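Local coordinates for A rubisco-like protein (Burkholderia fungorum, PDB 3NWR) that is of unestablished function but shares the fold of the rubisco large chain, and is probably a lyase-type enzyme acting at a rubisco-like active site, at residues 12-16 with 97-103; 208-213 with 249-253; 317-321 with 332-336. All coordinates share one frame; numbering follows the deposited sequence.

In the fold
The three contacts sample both halves of a rubisco large-chain fold. Contact 1 joins two strands of the antiparallel sheet in the N-terminal domain, while contacts 2 and 3 lie in the catalytic barrel, with centres about 31 Å apart. Contact 3 is the buried one, its centre about 8 Å from that of the chain, packed between a barrel strand and the helix after it. Contacts 1 and 2 lie farther out and are only partly buried. Chemistry follows place: 12-16 with 97-103 is held by backbone hydrogen bonds, with apolar side chains on one face and water-linked polar ones on the other; 208-213 with 249-253 mixes apolar packing with Arg213 and Glu253 at its outer side; 317-321 with 332-336 is mainly apolar.

Contact 1 of 3, residues 12-16 with 97-103; sequences EDTLE and SFPLANI
Leu15 lies against Phe98, Leu100 and Ile103, and its own backbone is locked to Phe98. The two residues form an antiparallel hydrogen-bonded pair, with Leu15 N giving to Phe98 O at 3.0 Å and Phe98 N returning a bond to Leu15 O at 2.9 Å. Following the side chain outward, CB and CG both meet CD2 of Leu100. The first torsion (chi1 62°) sets CG between the backbone N and the carbonyl carbon, from where the two methyls part company. CD1 comes obliquely to the Phe98 ring, 3.9 Å from its CD1, whereas CD2 reaches Leu100 CD2 at 3.6 Å and Ile103 CD1 at 4.1 Å. Past the last bridge, Leu100 N bonds Asp13 O at 2.9 Å, from above the carbonyl plane. On the face of Thr14, Glu16 and Ser97, one water joins Thr14 OG1, Ser97 OG and Glu16 OE2, while Glu16 OE1 makes a salt bridge to Arg133. Leu110 and Val114 of helix 107-114 and Tyr138 pack on Leu15. Strand 14-23 pairs here with strand 89-99 inside the antiparallel sheet, backed by a helix, of the rubisco N-terminal domain.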
loop_
_atom_site.group_PDB
_atom_site.type_symbol
_atom_site.label_atom_id
_atom_site.label_comp_id
_atom_site.label_asym_id
_atom_site.label_seq_id
_atom_site.Cartn_x
_atom_site.Cartn_y
_atom_site.Cartn_z
ATOM N N GLU A 12 12.839 -10.886 23.598
ATOM C CA GLU A 12 13.780 -10.605 22.520
ATOM C C GLU A 12 13.577 -11.515 21.307
ATOM O O GLU A 12 14.126 -11.255 20.240
ATOM C CB GLU A 12 15.224 -10.710 23.020
ATOM C CG GLU A 12 15.879 -9.364 23.299
ATOM C CD GLU A 12 17.101 -9.484 24.191
ATOM O OE1 GLU A 12 17.180 -10.466 24.962
ATOM O OE2 GLU A 12 17.977 -8.595 24.130
ATOM N N ASP A 13 12.794 -12.577 21.478
ATOM C CA ASP A 13 12.513 -13.512 20.389
ATOM C C ASP A 13 11.129 -13.288 19.782
ATOM O O ASP A 13 10.668 -14.079 18.952
ATOM C CB ASP A 13 12.646 -14.965 20.871
ATOM C CG ASP A 13 14.059 -15.304 21.317
ATOM O OD1 ASP A 13 14.210 -15.990 22.351
ATOM O OD2 ASP A 13 15.018 -14.880 20.638
ATOM N N THR A 14 10.466 -12.214 20.202
ATOM C CA THR A 14 9.130 -11.907 19.691
ATOM C C THR A 14 8.990 -10.430 19.365
ATOM O O THR A 14 9.794 -9.610 19.786
ATOM C CB THR A 14 8.022 -12.243 20.709
ATOM O OG1 THR A 14 8.136 -11.376 21.847
ATOM C CG2 THR A 14 8.109 -13.687 21.157
ATOM N N LEU A 15 7.957 -10.103 18.598
ATOM C CA LEU A 15 7.474 -8.734 18.540
ATOM C C LEU A 15 6.001 -8.753 18.937
ATOM O O LEU A 15 5.362 -9.809 18.959
ATOM C CB LEU A 15 7.674 -8.119 17.146
ATOM C CG LEU A 15 6.940 -8.795 15.987
ATOM C CD1 LEU A 15 5.470 -8.362 15.909
ATOM C CD2 LEU A 15 7.665 -8.488 14.680
ATOM N N GLU A 16 5.463 -7.588 19.263
ATOM C CA GLU A 16 4.059 -7.488 19.614
ATOM C C GLU A 16 3.314 -6.516 18.707
ATOM O O GLU A 16 3.866 -5.515 18.248
ATOM C CB GLU A 16 3.895 -7.092 21.075
ATOM C CG GLU A 16 4.412 -8.170 22.009
ATOM C CD GLU A 16 4.313 -7.792 23.466
ATOM O OE1 GLU A 16 3.761 -6.712 23.782
ATOM O OE2 GLU A 16 4.792 -8.590 24.298
ATOM N N SER A 97 1.412 -11.705 20.038
ATOM C CA SER A 97 2.854 -11.902 20.122
ATOM C C SER A 97 3.293 -12.825 18.994
ATOM O O SER A 97 2.771 -13.930 18.860
ATOM C CB SER A 97 3.223 -12.524 21.474
ATOM O OG SER A 97 4.623 -12.731 21.585
ATOM N N PHE A 98 4.237 -12.361 18.176
ATOM C CA PHE A 98 4.716 -13.112 17.016
ATOM C C PHE A 98 6.162 -13.549 17.204
ATOM O O PHE A 98 7.004 -12.732 17.567
ATOM C CB PHE A 98 4.664 -12.232 15.763
ATOM C CG PHE A 98 3.282 -12.046 15.198
ATOM C CD1 PHE A 98 2.524 -10.930 15.523
ATOM C CD2 PHE A 98 2.756 -12.980 14.317
ATOM C CE1 PHE A 98 1.254 -10.762 14.984
ATOM C CE2 PHE A 98 1.480 -12.818 13.781
ATOM C CZ PHE A 98 0.734 -11.716 14.118
ATOM N N PRO A 99 6.465 -14.830 16.936
ATOM C CA PRO A 99 7.863 -15.272 16.992
ATOM C C PRO A 99 8.679 -14.715 15.828
ATOM O O PRO A 99 8.315 -14.901 14.664
ATOM C CB PRO A 99 7.765 -16.803 16.873
ATOM C CG PRO A 99 6.332 -17.141 17.079
ATOM C CD PRO A 99 5.544 -15.940 16.644
ATOM N N LEU A 100 9.784 -14.047 16.142
ATOM C CA LEU A 100 10.619 -13.431 15.113
ATOM C C LEU A 100 11.175 -14.444 14.124
ATOM O O LEU A 100 11.403 -14.131 12.955
ATOM C CB LEU A 100 11.765 -12.653 15.755
ATOM C CG LEU A 100 11.324 -11.503 16.651
ATOM C CD1 LEU A 100 12.529 -10.747 17.221
ATOM C CD2 LEU A 100 10.405 -10.546 15.894
ATOM N N ALA A 101 11.396 -15.668 14.586
ATOM C CA ALA A 101 11.931 -16.704 13.713
ATOM C C ALA A 101 11.017 -16.986 12.508
ATOM O O ALA A 101 11.477 -17.474 11.480
ATOM C CB ALA A 101 12.182 -17.987 14.509
ATOM N N ASN A 102 9.729 -16.673 12.635
ATOM C CA ASN A 102 8.802 -16.838 11.513
ATOM C C ASN A 102 9.106 -15.871 10.373
ATOM O O ASN A 102 8.777 -16.149 9.212
ATOM C CB ASN A 102 7.354 -16.592 11.952
ATOM C CG ASN A 102 6.785 -17.717 12.786
ATOM O OD1 ASN A 102 7.483 -18.664 13.135
ATOM N ND2 ASN A 102 5.498 -17.617 13.108
ATOM N N ILE A 103 9.716 -14.732 10.707
ATOM C CA ILE A 103 9.823 -13.616 9.766
ATOM C C ILE A 103 11.266 -13.341 9.354
ATOM O O ILE A 103 11.556 -13.037 8.197
ATOM C CB ILE A 103 9.241 -12.323 10.388
ATOM C CG1 ILE A 103 7.910 -12.610 11.101
ATOM C CG2 ILE A 103 9.089 -11.225 9.336
ATOM C CD1 ILE A 103 7.363 -11.425 11.888
HETATM O O HOH W 1 11.489 -16.448 17.383
HETATM O O HOH W 2 5.903 -11.115 23.402
#

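Contact 2 of 3, residues 208-213 with 249-253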
loop_
_atom_site.group_PDB
_atom_site.type_symbol
_atom_site.label_atom_id
_atom_site.label_comp_id
_atom_site.label_asym_id
_atom_site.label_seq_id
_atom_site.Cartn_x
_atom_site.Cartn_y
_atom_site.Cartn_z
ATOM N N LEU A 208 12.568 14.573 -14.944
ATOM C CA LEU A 208 13.406 14.553 -13.763
ATOM C C LEU A 208 14.822 15.033 -14.058
ATOM O O LEU A 208 15.343 15.914 -13.367
ATOM C CB LEU A 208 13.412 13.143 -13.185
ATOM C CG LEU A 208 14.043 12.878 -11.820
ATOM C CD1 LEU A 208 15.564 12.871 -11.912
ATOM C CD2 LEU A 208 13.537 13.871 -10.789
ATOM N N ALA A 209 15.443 14.473 -15.092
ATOM C CA ALA A 209 16.825 14.815 -15.406
ATOM C C ALA A 209 17.006 16.316 -15.656
ATOM O O ALA A 209 17.850 16.954 -15.024
ATOM C CB ALA A 209 17.325 14.003 -16.588
ATOM N N GLU A 210 16.200 16.877 -16.555
ATOM C CA GLU A 210 16.276 18.304 -16.860
ATOM C C GLU A 210 15.945 19.160 -15.641
ATOM O O GLU A 210 16.582 20.180 -15.401
ATOM C CB GLU A 210 15.303 18.675 -17.978
ATOM C CG GLU A 210 15.540 17.981 -19.302
ATOM C CD GLU A 210 14.498 18.374 -20.333
ATOM O OE1 GLU A 210 13.971 19.508 -20.248
ATOM O OE2 GLU A 210 14.204 17.553 -21.227
ATOM N N ARG A 211 14.935 18.746 -14.886
ATOM C CA ARG A 211 14.502 19.520 -13.736
ATOM C C ARG A 211 15.589 19.577 -12.662
ATOM O O ARG A 211 15.861 20.643 -12.109
ATOM C CB ARG A 211 13.198 18.943 -13.170
ATOM C CG ARG A 211 12.518 19.842 -12.151
ATOM C CD ARG A 211 11.123 19.349 -11.797
ATOM N NE ARG A 211 11.128 18.261 -10.820
ATOM C CZ ARG A 211 10.911 16.981 -11.110
ATOM N NH1 ARG A 211 10.705 16.597 -12.369
ATOM N NH2 ARG A 211 10.921 16.074 -10.138
ATOM N N VAL A 212 16.213 18.437 -12.374
ATOM C CA VAL A 212 17.273 18.399 -11.369
ATOM C C VAL A 212 18.442 19.288 -11.779
ATOM O O VAL A 212 18.938 20.074 -10.976
ATOM C CB VAL A 212 17.778 16.964 -11.106
ATOM C CG1 VAL A 212 19.033 16.986 -10.239
ATOM C CG2 VAL A 212 16.683 16.125 -10.439
ATOM N N ARG A 213 18.879 19.154 -13.029
ATOM C CA ARG A 213 19.987 19.976 -13.511
ATOM C C ARG A 213 19.688 21.479 -13.457
ATOM O O ARG A 213 20.509 22.264 -12.975
ATOM C CB ARG A 213 20.397 19.552 -14.924
ATOM C CG ARG A 213 20.934 18.142 -15.014
ATOM C CD ARG A 213 21.363 17.837 -16.443
ATOM N NE ARG A 213 22.159 16.618 -16.513
ATOM C CZ ARG A 213 21.683 15.440 -16.898
ATOM N NH1 ARG A 213 20.416 15.327 -17.255
ATOM N NH2 ARG A 213 22.476 14.378 -16.933
ATOM N N LEU A 249 21.903 10.926 -10.057
ATOM C CA LEU A 249 21.941 12.239 -10.709
ATOM C C LEU A 249 21.802 13.373 -9.694
ATOM O O LEU A 249 22.540 14.354 -9.742
ATOM C CB LEU A 249 20.852 12.365 -11.777
ATOM C CG LEU A 249 20.746 13.762 -12.395
ATOM C CD1 LEU A 249 22.018 14.094 -13.194
ATOM C CD2 LEU A 249 19.509 13.896 -13.264
ATOM N N VAL A 250 20.849 13.245 -8.771
ATOM C CA VAL A 250 20.668 14.279 -7.760
ATOM C C VAL A 250 21.972 14.487 -7.000
ATOM O O VAL A 250 22.386 15.627 -6.770
ATOM C CB VAL A 250 19.488 13.961 -6.801
ATOM C CG1 VAL A 250 19.446 14.955 -5.634
ATOM C CG2 VAL A 250 18.169 14.011 -7.559
ATOM N N GLU A 251 22.632 13.397 -6.626
ATOM C CA GLU A 251 23.901 13.510 -5.908
ATOM C C GLU A 251 24.977 14.177 -6.762
ATOM O O GLU A 251 25.702 15.063 -6.286
ATOM C CB GLU A 251 24.386 12.146 -5.408
ATOM C CG GLU A 251 25.709 12.213 -4.664
ATOM C CD GLU A 251 26.143 10.876 -4.104
ATOM O OE1 GLU A 251 25.419 9.869 -4.290
ATOM O OE2 GLU A 251 27.220 10.830 -3.468
ATOM N N ARG A 252 25.082 13.758 -8.019
ATOM C CA ARG A 252 26.095 14.321 -8.912
ATOM C C ARG A 252 25.916 15.822 -9.104
ATOM O O ARG A 252 26.891 16.569 -9.260
ATOM C CB ARG A 252 26.061 13.614 -10.267
ATOM C CG ARG A 252 26.752 12.266 -10.272
ATOM C CD ARG A 252 27.051 11.806 -11.698
ATOM N NE ARG A 252 25.846 11.749 -12.523
ATOM C CZ ARG A 252 25.020 10.706 -12.566
ATOM N NH1 ARG A 252 25.267 9.632 -11.827
ATOM N NH2 ARG A 252 23.951 10.736 -13.347
ATOM N N GLU A 253 24.664 16.266 -9.085
ATOM C CA GLU A 253 24.333 17.670 -9.284
ATOM C C GLU A 253 24.398 18.484 -7.989
ATOM O O GLU A 253 24.022 19.649 -7.971
ATOM C CB GLU A 253 22.963 17.793 -9.947
ATOM C CG GLU A 253 22.954 17.280 -11.377
ATOM C CD GLU A 253 23.712 18.198 -12.324
ATOM O OE1 GLU A 253 23.665 19.426 -12.118
ATOM O OE2 GLU A 253 24.344 17.689 -13.270
HETATM O O HOH W 3 23.171 21.837 -13.159
#
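Leu249 pushes its side chain from helix 240-252 into helix 208-226 as a knob into a hole, the hole being formed by Leu208, Ala209, Val212 and Arg213. With chi1 at 174°, CG is carried away from the backbone N, and the two methyls reach the other helix in different surroundings. CD2 goes deep: it sits 3.6 Å from Ala209 CA and 4.1 Å from Val212 CB, so it presses on the helix backbone itself as well as on side chains. CD1 stays nearer the outside and lies over one face of the Arg213 guanidinium, offset toward its rim, at 3.8 Å from NH2.

Val212 fills the inner side. Its CG2 meets Val250 CG2 at 3.9 Å, the two side chains crossing at about a right angle, while CG1 rests on Glu253 CB at 4.0 Å. Arg213 is extended from CG to NE and runs out across Leu249. Its NE is 4.1 Å from Glu253 OE2, too far for a salt bridge, and the guanidinium and carboxylate planes are turned 69° apart; the attraction there is probably modest. Glu253 is tied down otherwise: a water gives hydrogen bonds to both Glu253 OE1 and the backbone Arg213 O, each at 2.7 Å, and OE1 also takes a salt bridge from Arg220. No direct hydrogen bond links the segments, leaving this water as the polar bridge between them.

The two helices stand next to each other on the outside of the barrel, one before and one after strand 233-235 in the chain. Helix 176-189 touches Glu210 and Arg211 on another flank of helix 208-226. Val212 and Val250 both pack on Phe234 of strand 233-235, closing the inner side of the seam.

Contact 3 of 3, residues 317-321 with 332-336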
loop_
_atom_site.group_PDB
_atom_site.type_symbol
_atom_site.label_atom_id
_atom_site.label_comp_id
_atom_site.label_asym_id
_atom_site.label_seq_id
_atom_site.Cartn_x
_atom_site.Cartn_y
_atom_site.Cartn_z
ATOM N N HIS A 317 5.880 12.504 7.103
ATOM C CA HIS A 317 4.811 13.491 7.149
ATOM C C HIS A 317 3.766 13.162 8.200
ATOM O O HIS A 317 3.365 11.992 8.352
ATOM C CB HIS A 317 4.141 13.594 5.786
ATOM C CG HIS A 317 4.872 14.479 4.840
ATOM N ND1 HIS A 317 4.448 15.755 4.549
ATOM C CD2 HIS A 317 6.018 14.289 4.140
ATOM C CE1 HIS A 317 5.297 16.314 3.703
ATOM N NE2 HIS A 317 6.258 15.445 3.441
ATOM N N VAL A 318 3.301 14.205 8.886
ATOM C CA VAL A 318 2.290 14.064 9.931
ATOM C C VAL A 318 1.060 14.938 9.698
ATOM O O VAL A 318 0.161 14.983 10.542
ATOM C CB VAL A 318 2.872 14.379 11.326
ATOM C CG1 VAL A 318 4.029 13.444 11.636
ATOM C CG2 VAL A 318 3.321 15.837 11.434
ATOM N N HIS A 319 1.006 15.582 8.539
ATOM C CA HIS A 319 -0.014 16.575 8.221
ATOM C C HIS A 319 0.082 17.725 9.219
ATOM O O HIS A 319 1.195 18.050 9.617
ATOM C CB HIS A 319 -1.384 15.928 8.009
ATOM C CG HIS A 319 -1.440 15.124 6.743
ATOM N ND1 HIS A 319 -2.590 14.524 6.276
ATOM C CD2 HIS A 319 -0.473 14.840 5.835
ATOM C CE1 HIS A 319 -2.330 13.900 5.141
ATOM N NE2 HIS A 319 -1.051 14.077 4.848
ATOM N N GLY A 320 -1.011 18.376 9.605
ATOM C CA GLY A 320 -0.824 19.609 10.358
ATOM C C GLY A 320 -1.938 20.013 11.289
ATOM O O GLY A 320 -3.098 19.681 11.057
ATOM N N LEU A 321 -1.579 20.748 12.336
ATOM C CA LEU A 321 -2.565 21.294 13.261
ATOM C C LEU A 321 -3.385 22.373 12.562
ATOM O O LEU A 321 -2.845 23.193 11.821
ATOM C CB LEU A 321 -1.859 21.859 14.494
ATOM C CG LEU A 321 -1.066 20.799 15.259
ATOM C CD1 LEU A 321 -0.342 21.433 16.427
ATOM C CD2 LEU A 321 -1.967 19.644 15.717
ATOM N N VAL A 332 -2.499 14.278 14.565
ATOM C CA VAL A 332 -1.266 14.951 14.159
ATOM C C VAL A 332 -0.260 15.015 15.317
ATOM O O VAL A 332 0.914 14.719 15.144
ATOM C CB VAL A 332 -1.536 16.377 13.656
ATOM C CG1 VAL A 332 -0.209 17.090 13.391
ATOM C CG2 VAL A 332 -2.435 16.352 12.412
ATOM N N ILE A 333 -0.732 15.390 16.505
ATOM C CA ILE A 333 0.132 15.478 17.671
ATOM C C ILE A 333 0.770 14.129 17.999
ATOM O O ILE A 333 1.983 14.035 18.171
ATOM C CB ILE A 333 -0.640 16.001 18.893
ATOM C CG1 ILE A 333 -1.066 17.449 18.646
ATOM C CG2 ILE A 333 0.224 15.914 20.145
ATOM C CD1 ILE A 333 -2.057 17.972 19.664
ATOM N N GLU A 334 -0.049 13.080 18.059
ATOM C CA GLU A 334 0.463 11.758 18.394
ATOM C C GLU A 334 1.460 11.277 17.334
ATOM O O GLU A 334 2.474 10.649 17.657
ATOM C CB GLU A 334 -0.686 10.755 18.540
ATOM C CG GLU A 334 -0.222 9.341 18.876
ATOM C CD GLU A 334 -1.375 8.378 19.098
ATOM O OE1 GLU A 334 -2.517 8.850 19.287
ATOM O OE2 GLU A 334 -1.138 7.148 19.087
ATOM N N SER A 335 1.171 11.587 16.074
ATOM C CA SER A 335 2.029 11.138 14.974
ATOM C C SER A 335 3.388 11.837 15.032
ATOM O O SER A 335 4.435 11.208 14.842
ATOM C CB SER A 335 1.332 11.372 13.630
ATOM O OG SER A 335 0.139 10.594 13.539
ATOM N N ALA A 336 3.376 13.133 15.323
ATOM C CA ALA A 336 4.622 13.866 15.504
ATOM C C ALA A 336 5.425 13.265 16.652
ATOM O O ALA A 336 6.633 13.048 16.544
ATOM C CB ALA A 336 4.344 15.334 15.767
#
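Val332 opens the contact by turning both methyls toward Val318, Gly320 and Leu321. The two lie on Val318 O, CG2 at 3.5 Å and CG1 at 3.6 Å; CG2 adds Gly320 O at 3.7 Å, and CG1 adds Leu321 CD2 at 3.9 Å. Next along the helix, Ile333 starts out away from the strand but, with chi1 at -66°, brings CG1 back to Leu321 CD2 at 3.8 Å, so that one leucine methyl bears on two successive helix residues. Almost a turn after Val332, Ser335 offers its CB to Val318 CG1 at 3.9 Å; its hydroxyl is spent on its own helix, bonded to Glu331 O. Ala336 then closes the row, and Ala336 N is 3.8 Å from Val318 CG1. No hydrogen bond crosses, and the contact is one of packing. Phe355 of the following strand touches Val318, Val332 and Ala336, completing the apolar layer. The axes of 317-319 and 332-336 come within 7.8 Å and run nearly antiparallel, at 162°, as expected for the first strand and the helix of the beta-alpha-beta unit 315-319, 329-340 and 352-355, built on the strand-helix repeat of the TIM barrel.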